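AA9 family lytic polysaccharide monooxygenase B (Heterobasidion irregulare TC 32-1, PDB 5NNS) cleaves crystalline and amorphous polysaccharides oxidatively with a single copper ion, attacking the glycosidic bond to give C1-oxidised products. Local coordinates at residues A[85-90]-A[136-141]; A[105-110]-A[186-191]; A[109-114]-A[220-225]. All blocks are in the same frame, centred on the assembly; numbering follows the deposited sequence.

How the contacts relate
Contact 1 is the core contact of the three: strands 85-91 and 135-139 belong to different sheets and meet through apolar side chains, with no hydrogen bond across. Contacts 2 and 3 lie nearer the surface, where two pieces of the long chain that follows strand 165-176 come to rest on successive parts of strand 106-116, contact 2 chiefly at Trp106 and Phe107, contact 3 at Ile109 to Gln111. Contact 2 is made by paired backbone hydrogen bonds and a covered indole, whereas contact 3 rests mainly on one valine and borders a small-molecule pocket. Strand 106-116 neighbours strand 85-91 in the sheet, which ties all three together.

Contact 1 (A[85-90]-A[136-141]); sequences VMVYMA and WTTSIP
Val85 sets one methyl squarely on the indole of Trp136: CG1 lies 3.5 Å from the centroid of the five-membered ring and only 9° off its normal, a CH-pi contact over the face. The other methyl, CG2, reaches the six-membered ring at CZ3, 4.0 Å away, so the forked end of the valine spans the bicycle. With CG anti to the backbone N (chi1 -162°), the indole of Trp136 reaches out toward strand 85-90, where Val85 meets it tip to tip. Val87 CG2 comes obliquely against the pyrrole side, 3.6 Å from Trp136 CD1, and also faces Thr138 CG2 at 4.1 Å, filling the notch between ring and methyl. Further along, Met89 turns its CE to Ile140 CG2 at 4.2 Å, while its SD lies against Pro141 CD. The indole N-H is not lost in this apolar surround, since Asn110 OD1 of strand 106-116 accepts it. With the strand axes 9.4 Å apart and inclined at 41°, every second residue of 85-90 points inward, and Val85, Val87 and Met89 pair in turn with Trp136, Thr138 and Ile140. Such face-to-face packing of two sheets is the core of the immunoglobulin-like beta-sandwich of AA9 enzymes.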
loop_
_atom_site.group_PDB
_atom_site.type_symbol
_atom_site.label_atom_id
_atom_site.label_comp_id
_atom_site.label_asym_id
_atom_site.label_seq_id
_atom_site.Cartn_x
_atom_site.Cartn_y
_atom_site.Cartn_z
ATOM N N VAL A 85 0.052 -8.169 -3.442
ATOM C CA VAL A 85 0.704 -6.925 -3.020
ATOM C C VAL A 85 0.154 -5.822 -3.907
ATOM O O VAL A 85 0.016 -6.025 -5.110
ATOM C CB VAL A 85 2.236 -6.972 -3.221
ATOM C CG1 VAL A 85 2.881 -5.659 -2.780
ATOM C CG2 VAL A 85 2.844 -8.170 -2.491
ATOM N N MET A 86 -0.148 -4.665 -3.321
ATOM C CA MET A 86 -0.663 -3.521 -4.080
ATOM C C MET A 86 0.051 -2.257 -3.652
ATOM O O MET A 86 0.310 -2.055 -2.459
ATOM C CB MET A 86 -2.170 -3.365 -3.861
ATOM C CG MET A 86 -2.988 -4.509 -4.438
ATOM S SD MET A 86 -4.692 -4.461 -3.865
ATOM C CE MET A 86 -4.493 -5.121 -2.206
ATOM N N VAL A 87 0.368 -1.413 -4.628
ATOM C CA VAL A 87 0.962 -0.106 -4.375
ATOM C C VAL A 87 0.034 0.956 -4.960
ATOM O O VAL A 87 -0.294 0.922 -6.143
ATOM C CB VAL A 87 2.387 -0.007 -4.948
ATOM C CG1 VAL A 87 3.067 1.277 -4.486
ATOM C CG2 VAL A 87 3.203 -1.226 -4.523
ATOM N N TYR A 88 -0.419 1.865 -4.101
ATOM C CA TYR A 88 -1.312 2.956 -4.476
ATOM C C TYR A 88 -0.594 4.288 -4.302
ATOM O O TYR A 88 0.379 4.399 -3.538
ATOM C CB TYR A 88 -2.552 2.985 -3.572
ATOM C CG TYR A 88 -3.615 1.934 -3.814
ATOM C CD1 TYR A 88 -3.469 0.634 -3.324
ATOM C CD2 TYR A 88 -4.802 2.249 -4.489
ATOM C CE1 TYR A 88 -4.456 -0.324 -3.518
ATOM C CE2 TYR A 88 -5.796 1.293 -4.686
ATOM C CZ TYR A 88 -5.618 0.011 -4.198
ATOM O OH TYR A 88 -6.596 -0.938 -4.391
ATOM N N MET A 89 -1.100 5.302 -4.998
ATOM C CA MET A 89 -0.782 6.689 -4.687
ATOM C C MET A 89 -2.043 7.550 -4.698
ATOM O O MET A 89 -3.074 7.165 -5.254
ATOM C CB MET A 89 0.220 7.252 -5.686
ATOM C CG MET A 89 1.594 6.611 -5.656
ATOM S SD MET A 89 2.567 7.305 -7.003
ATOM C CE MET A 89 3.020 8.890 -6.304
ATOM N N ALA A 90 -1.937 8.718 -4.076
ATOM C CA ALA A 90 -3.017 9.696 -4.044
ATOM C C ALA A 90 -2.440 11.089 -3.941
ATOM O O ALA A 90 -1.547 11.322 -3.135
ATOM C CB ALA A 90 -3.927 9.436 -2.852
ATOM N N TRP A 136 9.569 -4.689 -1.558
ATOM C CA TRP A 136 8.831 -4.516 -2.795
ATOM C C TRP A 136 9.307 -3.253 -3.515
ATOM O O TRP A 136 9.252 -2.147 -2.960
ATOM C CB TRP A 136 7.342 -4.413 -2.486
ATOM C CG TRP A 136 6.475 -4.663 -3.670
ATOM C CD1 TRP A 136 5.785 -3.732 -4.410
ATOM C CD2 TRP A 136 6.193 -5.929 -4.250
ATOM N NE1 TRP A 136 5.088 -4.356 -5.417
ATOM C CE2 TRP A 136 5.320 -5.706 -5.338
ATOM C CE3 TRP A 136 6.598 -7.242 -3.961
ATOM C CZ2 TRP A 136 4.855 -6.739 -6.139
ATOM C CZ3 TRP A 136 6.126 -8.280 -4.759
ATOM C CH2 TRP A 136 5.262 -8.021 -5.835
ATOM N N THR A 137 9.758 -3.425 -4.751
ATOM C CA THR A 137 10.278 -2.322 -5.548
ATOM C C THR A 137 9.454 -2.134 -6.824
ATOM O O THR A 137 9.234 -3.091 -7.577
ATOM C CB THR A 137 11.760 -2.546 -5.892
ATOM O OG1 THR A 137 12.496 -2.743 -4.681
ATOM C CG2 THR A 137 12.339 -1.336 -6.637
ATOM N N THR A 138 8.986 -0.900 -7.027
ATOM C CA THR A 138 8.296 -0.482 -8.247
ATOM C C THR A 138 8.590 1.004 -8.482
ATOM O O THR A 138 9.077 1.685 -7.582
ATOM C CB THR A 138 6.771 -0.734 -8.153
ATOM O OG1 THR A 138 6.144 -0.374 -9.391
ATOM C CG2 THR A 138 6.133 0.076 -7.033
ATOM N N SER A 139 8.312 1.505 -9.684
ATOM C CA SER A 139 8.633 2.897 -10.025
ATOM C C SER A 139 7.407 3.793 -9.926
ATOM O O SER A 139 6.293 3.354 -10.186
ATOM C CB SER A 139 9.196 2.990 -11.443
ATOM O OG SER A 139 10.403 2.266 -11.556
ATOM N N ILE A 140 7.622 5.047 -9.541
ATOM C CA ILE A 140 6.589 6.078 -9.645
ATOM C C ILE A 140 6.398 6.350 -11.139
ATOM O O ILE A 140 7.391 6.492 -11.859
ATOM C CB ILE A 140 6.993 7.366 -8.901
ATOM C CG1 ILE A 140 7.023 7.102 -7.393
ATOM C CG2 ILE A 140 6.033 8.509 -9.227
ATOM C CD1 ILE A 140 7.833 8.113 -6.614
ATOM N N PRO A 141 5.137 6.391 -11.620
ATOM C CA PRO A 141 4.939 6.607 -13.062
ATOM C C PRO A 141 5.673 7.840 -13.625
ATOM O O PRO A 141 5.525 8.947 -13.087
ATOM C CB PRO A 141 3.421 6.760 -13.183
ATOM C CG PRO A 141 2.889 5.904 -12.080
ATOM C CD PRO A 141 3.875 6.020 -10.948
#

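Contact 2 (A[105-110]-A[186-191]); sequences EWFKIN and SYLVKL
A single antiparallel beta bridge, Trp106 with Val189, joins the early part of strand 106-116 to the loop that follows strand 165-176. Both bonds of this hydrogen-bonded pair are present: Trp106 N-H donates to Val189 O at 2.7 Å, nearly straight at 169°, and Val189 N-H to Trp106 O at 2.9 Å. Past the bridge, a water takes the N-H of Lys108 and donates to Tyr187 O, carrying the link on where the two segments no longer pair directly. On one side of the bridge Leu191 crosses the indole of Trp106 at about a right angle and lays CD1 over its face, 3.7 Å from the centroid of the five-membered ring and offset toward the rim. In the ring plane, a second water accepts a weak hydrogen bond from Trp106 NE1 and an ordinary one from Leu191 N. An alanine in place of Trp106 would probably strip Leu191 CD1 of the ring face it covers and leave the water with only Leu191 N of this pair. Phe107 and Leu188 run side by side, CB to CD2 at 3.9 Å, and Leu188 CD1 meets the carboxylate of Glu105 at OE2. Trp106 also packs on Tyr88 of strand 85-91 and on Ile150 and Arg152 of strand 147-157, whereas the ring of Phe107 meets that of Trp223 with planes at about 85°.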
loop_
_atom_site.group_PDB
_atom_site.type_symbol
_atom_site.label_atom_id
_atom_site.label_comp_id
_atom_site.label_asym_id
_atom_site.label_seq_id
_atom_site.Cartn_x
_atom_site.Cartn_y
_atom_site.Cartn_z
ATOM N N GLU A 105 -8.292 10.711 -3.369
ATOM C CA GLU A 105 -8.553 9.883 -4.540
ATOM C C GLU A 105 -7.333 9.017 -4.821
ATOM O O GLU A 105 -6.282 9.525 -5.220
ATOM C CB GLU A 105 -8.878 10.752 -5.748
ATOM C CG GLU A 105 -10.273 11.337 -5.712
ATOM C CD GLU A 105 -10.522 12.271 -6.876
ATOM O OE1 GLU A 105 -10.043 13.428 -6.825
ATOM O OE2 GLU A 105 -11.198 11.849 -7.841
ATOM N N TRP A 106 -7.489 7.713 -4.617
ATOM C CA TRP A 106 -6.383 6.758 -4.707
ATOM C C TRP A 106 -6.358 6.075 -6.054
ATOM O O TRP A 106 -7.394 5.602 -6.526
ATOM C CB TRP A 106 -6.515 5.696 -3.616
ATOM C CG TRP A 106 -6.469 6.289 -2.274
ATOM C CD1 TRP A 106 -7.528 6.737 -1.540
ATOM C CD2 TRP A 106 -5.299 6.549 -1.496
ATOM N NE1 TRP A 106 -7.091 7.239 -0.336
ATOM C CE2 TRP A 106 -5.725 7.144 -0.288
ATOM C CE3 TRP A 106 -3.930 6.328 -1.698
ATOM C CZ2 TRP A 106 -4.831 7.520 0.718
ATOM C CZ3 TRP A 106 -3.036 6.700 -0.692
ATOM C CH2 TRP A 106 -3.493 7.292 0.499
ATOM N N PHE A 107 -5.167 6.009 -6.652
ATOM C CA PHE A 107 -4.934 5.233 -7.869
ATOM C C PHE A 107 -3.814 4.219 -7.637
ATOM O O PHE A 107 -2.884 4.459 -6.865
ATOM C CB PHE A 107 -4.633 6.136 -9.078
ATOM C CG PHE A 107 -3.425 7.022 -8.912
ATOM C CD1 PHE A 107 -3.527 8.250 -8.255
ATOM C CD2 PHE A 107 -2.190 6.646 -9.432
ATOM C CE1 PHE A 107 -2.415 9.068 -8.101
ATOM C CE2 PHE A 107 -1.074 7.465 -9.282
ATOM C CZ PHE A 107 -1.189 8.677 -8.616
ATOM N N LYS A 108 -3.917 3.096 -8.336
ATOM C CA LYS A 108 -3.025 1.954 -8.182
ATOM C C LYS A 108 -1.918 2.000 -9.249
ATOM O O LYS A 108 -2.211 2.072 -10.441
ATOM C CB LYS A 108 -3.852 0.687 -8.332
ATOM C CG LYS A 108 -3.178 -0.583 -7.861
ATOM C CD LYS A 108 -4.046 -1.798 -8.148
ATOM C CE LYS A 108 -5.234 -1.920 -7.196
ATOM N NZ LYS A 108 -6.123 -3.061 -7.554
ATOM N N ILE A 109 -0.657 1.985 -8.814
ATOM C CA ILE A 109 0.488 2.016 -9.750
ATOM C C ILE A 109 1.144 0.655 -9.976
ATOM O O ILE A 109 1.853 0.472 -10.964
ATOM C CB ILE A 109 1.570 3.052 -9.350
ATOM C CG1 ILE A 109 2.172 2.759 -7.969
ATOM C CG2 ILE A 109 0.992 4.460 -9.421
ATOM C CD1 ILE A 109 3.466 3.508 -7.718
ATOM N N ASN A 110 0.917 -0.291 -9.065
ATOM C CA ASN A 110 1.505 -1.616 -9.185
ATOM C C ASN A 110 0.727 -2.625 -8.353
ATOM O O ASN A 110 0.295 -2.319 -7.244
ATOM C CB ASN A 110 2.972 -1.577 -8.737
ATOM C CG ASN A 110 3.632 -2.946 -8.771
ATOM O OD1 ASN A 110 3.853 -3.552 -7.731
ATOM N ND2 ASN A 110 3.923 -3.445 -9.966
ATOM N N SER A 186 -12.007 6.869 -13.801
ATOM C CA SER A 186 -12.250 5.419 -13.683
ATOM C C SER A 186 -11.194 4.625 -12.901
ATOM O O SER A 186 -11.497 3.543 -12.406
ATOM C CB SER A 186 -12.405 4.790 -15.071
ATOM O OG SER A 186 -11.258 5.038 -15.864
ATOM N N TYR A 187 -9.967 5.142 -12.807
ATOM C CA TYR A 187 -8.903 4.506 -12.004
ATOM C C TYR A 187 -8.903 4.956 -10.551
ATOM O O TYR A 187 -8.205 4.366 -9.731
ATOM C CB TYR A 187 -7.532 4.815 -12.595
ATOM C CG TYR A 187 -7.307 4.206 -13.946
ATOM C CD1 TYR A 187 -7.740 4.852 -15.102
ATOM C CD2 TYR A 187 -6.660 2.979 -14.076
ATOM C CE1 TYR A 187 -7.530 4.296 -16.351
ATOM C CE2 TYR A 187 -6.445 2.409 -15.321
ATOM C CZ TYR A 187 -6.879 3.070 -16.458
ATOM O OH TYR A 187 -6.668 2.515 -17.698
ATOM N N LEU A 188 -9.675 6.001 -10.240
ATOM C CA LEU A 188 -9.650 6.636 -8.928
ATOM C C LEU A 188 -10.699 6.026 -7.999
ATOM O O LEU A 188 -11.853 5.847 -8.389
ATOM C CB LEU A 188 -9.870 8.146 -9.070
ATOM C CG LEU A 188 -8.855 8.896 -9.948
ATOM C CD1 LEU A 188 -9.245 10.358 -10.112
ATOM C CD2 LEU A 188 -7.447 8.788 -9.377
ATOM N N VAL A 189 -10.279 5.692 -6.778
ATOM C CA VAL A 189 -11.172 5.144 -5.753
ATOM C C VAL A 189 -10.909 5.794 -4.395
ATOM O O VAL A 189 -9.935 6.526 -4.214
ATOM C CB VAL A 189 -11.041 3.600 -5.633
ATOM C CG1 VAL A 189 -11.413 2.937 -6.952
ATOM C CG2 VAL A 189 -9.638 3.185 -5.198
ATOM N N LYS A 190 -11.795 5.512 -3.450
ATOM C CA LYS A 190 -11.670 5.963 -2.073
ATOM C C LYS A 190 -11.285 4.784 -1.187
ATOM O O LYS A 190 -11.532 3.617 -1.532
ATOM C CB LYS A 190 -12.999 6.538 -1.589
ATOM C CG LYS A 190 -13.554 7.697 -2.419
ATOM C CD LYS A 190 -12.902 9.038 -2.096
ATOM C CE LYS A 190 -13.917 10.174 -2.205
ATOM N NZ LYS A 190 -13.295 11.527 -2.374
ATOM N N LEU A 191 -10.693 5.106 -0.040
ATOM C CA LEU A 191 -10.298 4.117 0.961
ATOM C C LEU A 191 -10.701 4.596 2.359
ATOM O O LEU A 191 -10.058 5.509 2.880
ATOM C CB LEU A 191 -8.784 3.882 0.898
ATOM C CG LEU A 191 -8.304 3.146 -0.362
ATOM C CD1 LEU A 191 -6.789 3.218 -0.468
ATOM C CD2 LEU A 191 -8.786 1.694 -0.375
HETATM O O HOH W 1 -10.059 8.043 0.123
HETATM O O HOH W 2 -5.942 2.920 -10.162
#

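Contact 3 (A[109-114]-A[220-225]); sequences INQVGL and PAVWQG. With AKR (acrylic acid), chain N.
The C-terminal tail, 220-225, runs past a classic beta bulge in strand 106-116, where Ile109 and Asn110 both face Val87, and borders the pocket that holds acrylic acid. Val222 carries the contact with its two methyls. CG1, anti to the backbone N (chi1 176°), presses on the backbone of the bulge, 3.3 Å from Ile109 O and 3.9 Å from Asn110 N. CG2 lies against Gln111, whose side chain it crosses obliquely, at 3.6 Å from both CG and NE2. Beside it, the backbone of Trp223 passes Ile109, with O at 3.7 Å from Ile109 CA. Beyond CG, Gln111 is extended, and its amide NE2 donates to OXT of the acrylic acid at 2.7 Å with an angle of 161°. Pro220 O sits 3.4 Å from the same OXT. Lys108 NZ is hydrogen-bonded to Gln111 OE1, Pro220 O and Pro218 O, so one amine steadies the amide and draws strand and tail together. Between the two segments themselves the contact is van der Waals, methyls resting on backbone and amide atoms, with no hydrogen bond across. Polar links run through Lys108, whose backbone O also accepts Trp223 N, and a positive charge on NZ would probably suit a carboxylate, should the bound acid be ionised.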
loop_
_atom_site.group_PDB
_atom_site.type_symbol
_atom_site.label_atom_id
_atom_site.label_comp_id
_atom_site.label_asym_id
_atom_site.label_seq_id
_atom_site.Cartn_x
_atom_site.Cartn_y
_atom_site.Cartn_z
ATOM N N ILE A 109 -0.657 1.985 -8.814
ATOM C CA ILE A 109 0.488 2.016 -9.750
ATOM C C ILE A 109 1.144 0.655 -9.976
ATOM O O ILE A 109 1.853 0.472 -10.964
ATOM C CB ILE A 109 1.570 3.052 -9.350
ATOM C CG1 ILE A 109 2.172 2.759 -7.969
ATOM C CG2 ILE A 109 0.992 4.460 -9.421
ATOM C CD1 ILE A 109 3.466 3.508 -7.718
ATOM N N ASN A 110 0.917 -0.291 -9.065
ATOM C CA ASN A 110 1.505 -1.616 -9.185
ATOM C C ASN A 110 0.727 -2.625 -8.353
ATOM O O ASN A 110 0.295 -2.319 -7.244
ATOM C CB ASN A 110 2.972 -1.577 -8.737
ATOM C CG ASN A 110 3.632 -2.946 -8.771
ATOM O OD1 ASN A 110 3.853 -3.552 -7.731
ATOM N ND2 ASN A 110 3.923 -3.445 -9.966
ATOM N N GLN A 111 0.537 -3.819 -8.898
ATOM C CA GLN A 111 0.069 -4.946 -8.105
ATOM C C GLN A 111 0.566 -6.255 -8.690
ATOM O O GLN A 111 0.837 -6.343 -9.890
ATOM C CB GLN A 111 -1.458 -4.969 -8.036
ATOM C CG GLN A 111 -2.133 -5.277 -9.368
ATOM C CD GLN A 111 -3.631 -5.117 -9.324
ATOM O OE1 GLN A 111 -4.214 -4.921 -8.254
ATOM N NE2 GLN A 111 -4.275 -5.237 -10.483
ATOM N N VAL A 112 0.704 -7.257 -7.826
ATOM C CA VAL A 112 0.970 -8.626 -8.248
ATOM C C VAL A 112 0.135 -9.531 -7.354
ATOM O O VAL A 112 0.295 -9.517 -6.130
ATOM C CB VAL A 112 2.467 -9.008 -8.155
ATOM C CG1 VAL A 112 2.696 -10.412 -8.714
ATOM C CG2 VAL A 112 3.342 -8.016 -8.917
ATOM N N GLY A 113 -0.762 -10.291 -7.975
ATOM C CA GLY A 113 -1.656 -11.203 -7.272
ATOM C C GLY A 113 -1.163 -12.620 -7.446
ATOM O O GLY A 113 -0.006 -12.920 -7.131
ATOM N N LEU A 114 -2.034 -13.490 -7.949
ATOM C CA LEU A 114 -1.671 -14.884 -8.202
ATOM C C LEU A 114 -0.901 -14.928 -9.518
ATOM O O LEU A 114 -1.471 -14.668 -10.569
ATOM C CB LEU A 114 -2.915 -15.767 -8.262
ATOM C CG LEU A 114 -2.698 -17.253 -8.539
ATOM C CD1 LEU A 114 -1.733 -17.867 -7.535
ATOM C CD2 LEU A 114 -4.040 -17.972 -8.538
ATOM N N PRO A 220 -9.119 -0.969 -8.086
ATOM C CA PRO A 220 -9.172 -0.583 -9.499
ATOM C C PRO A 220 -8.065 -1.202 -10.353
ATOM O O PRO A 220 -7.175 -1.889 -9.842
ATOM C CB PRO A 220 -9.018 0.943 -9.438
ATOM C CG PRO A 220 -8.155 1.171 -8.252
ATOM C CD PRO A 220 -8.592 0.125 -7.250
ATOM N N ALA A 221 -8.138 -0.946 -11.658
ATOM C CA ALA A 221 -7.060 -1.304 -12.575
ATOM C C ALA A 221 -5.818 -0.475 -12.256
ATOM O O ALA A 221 -5.900 0.571 -11.591
ATOM C CB ALA A 221 -7.484 -1.089 -14.022
ATOM N N VAL A 222 -4.677 -0.969 -12.727
ATOM C CA VAL A 222 -3.392 -0.317 -12.510
ATOM C C VAL A 222 -3.200 0.808 -13.527
ATOM O O VAL A 222 -3.425 0.620 -14.726
ATOM C CB VAL A 222 -2.230 -1.330 -12.590
ATOM C CG1 VAL A 222 -0.876 -0.640 -12.457
ATOM C CG2 VAL A 222 -2.388 -2.385 -11.507
ATOM N N TRP A 223 -2.795 1.974 -13.027
ATOM C CA TRP A 223 -2.459 3.126 -13.853
ATOM C C TRP A 223 -0.934 3.258 -13.933
ATOM O O TRP A 223 -0.292 3.711 -12.985
ATOM C CB TRP A 223 -3.099 4.393 -13.286
ATOM C CG TRP A 223 -2.958 5.578 -14.188
ATOM C CD1 TRP A 223 -3.688 5.850 -15.312
ATOM C CD2 TRP A 223 -2.027 6.657 -14.045
ATOM N NE1 TRP A 223 -3.268 7.033 -15.878
ATOM C CE2 TRP A 223 -2.250 7.549 -15.121
ATOM C CE3 TRP A 223 -1.028 6.959 -13.109
ATOM C CZ2 TRP A 223 -1.513 8.727 -15.282
ATOM C CZ3 TRP A 223 -0.287 8.121 -13.274
ATOM C CH2 TRP A 223 -0.536 8.994 -14.352
ATOM N N GLN A 224 -0.373 2.849 -15.072
ATOM C CA GLN A 224 1.072 2.906 -15.318
ATOM C C GLN A 224 1.601 4.240 -15.881
ATOM O O GLN A 224 2.805 4.374 -16.090
ATOM C CB GLN A 224 1.496 1.739 -16.218
ATOM C CG GLN A 224 1.549 0.415 -15.476
ATOM C CD GLN A 224 1.881 -0.749 -16.374
ATOM O OE1 GLN A 224 1.104 -1.101 -17.246
ATOM N NE2 GLN A 224 3.042 -1.360 -16.157
ATOM N N GLY A 225 0.719 5.216 -16.115
ATOM C CA GLY A 225 1.121 6.554 -16.573
ATOM C C GLY A 225 0.233 7.084 -17.679
ATOM O O GLY A 225 -0.404 6.310 -18.395
HETATM C CA AKR N . -7.486 -5.785 -12.292
HETATM C CB AKR N . -8.379 -5.798 -13.270
HETATM C C AKR N . -7.822 -5.289 -10.935
HETATM O O AKR N . -8.973 -4.868 -10.688
HETATM O OXT AKR N . -6.948 -5.296 -10.042
#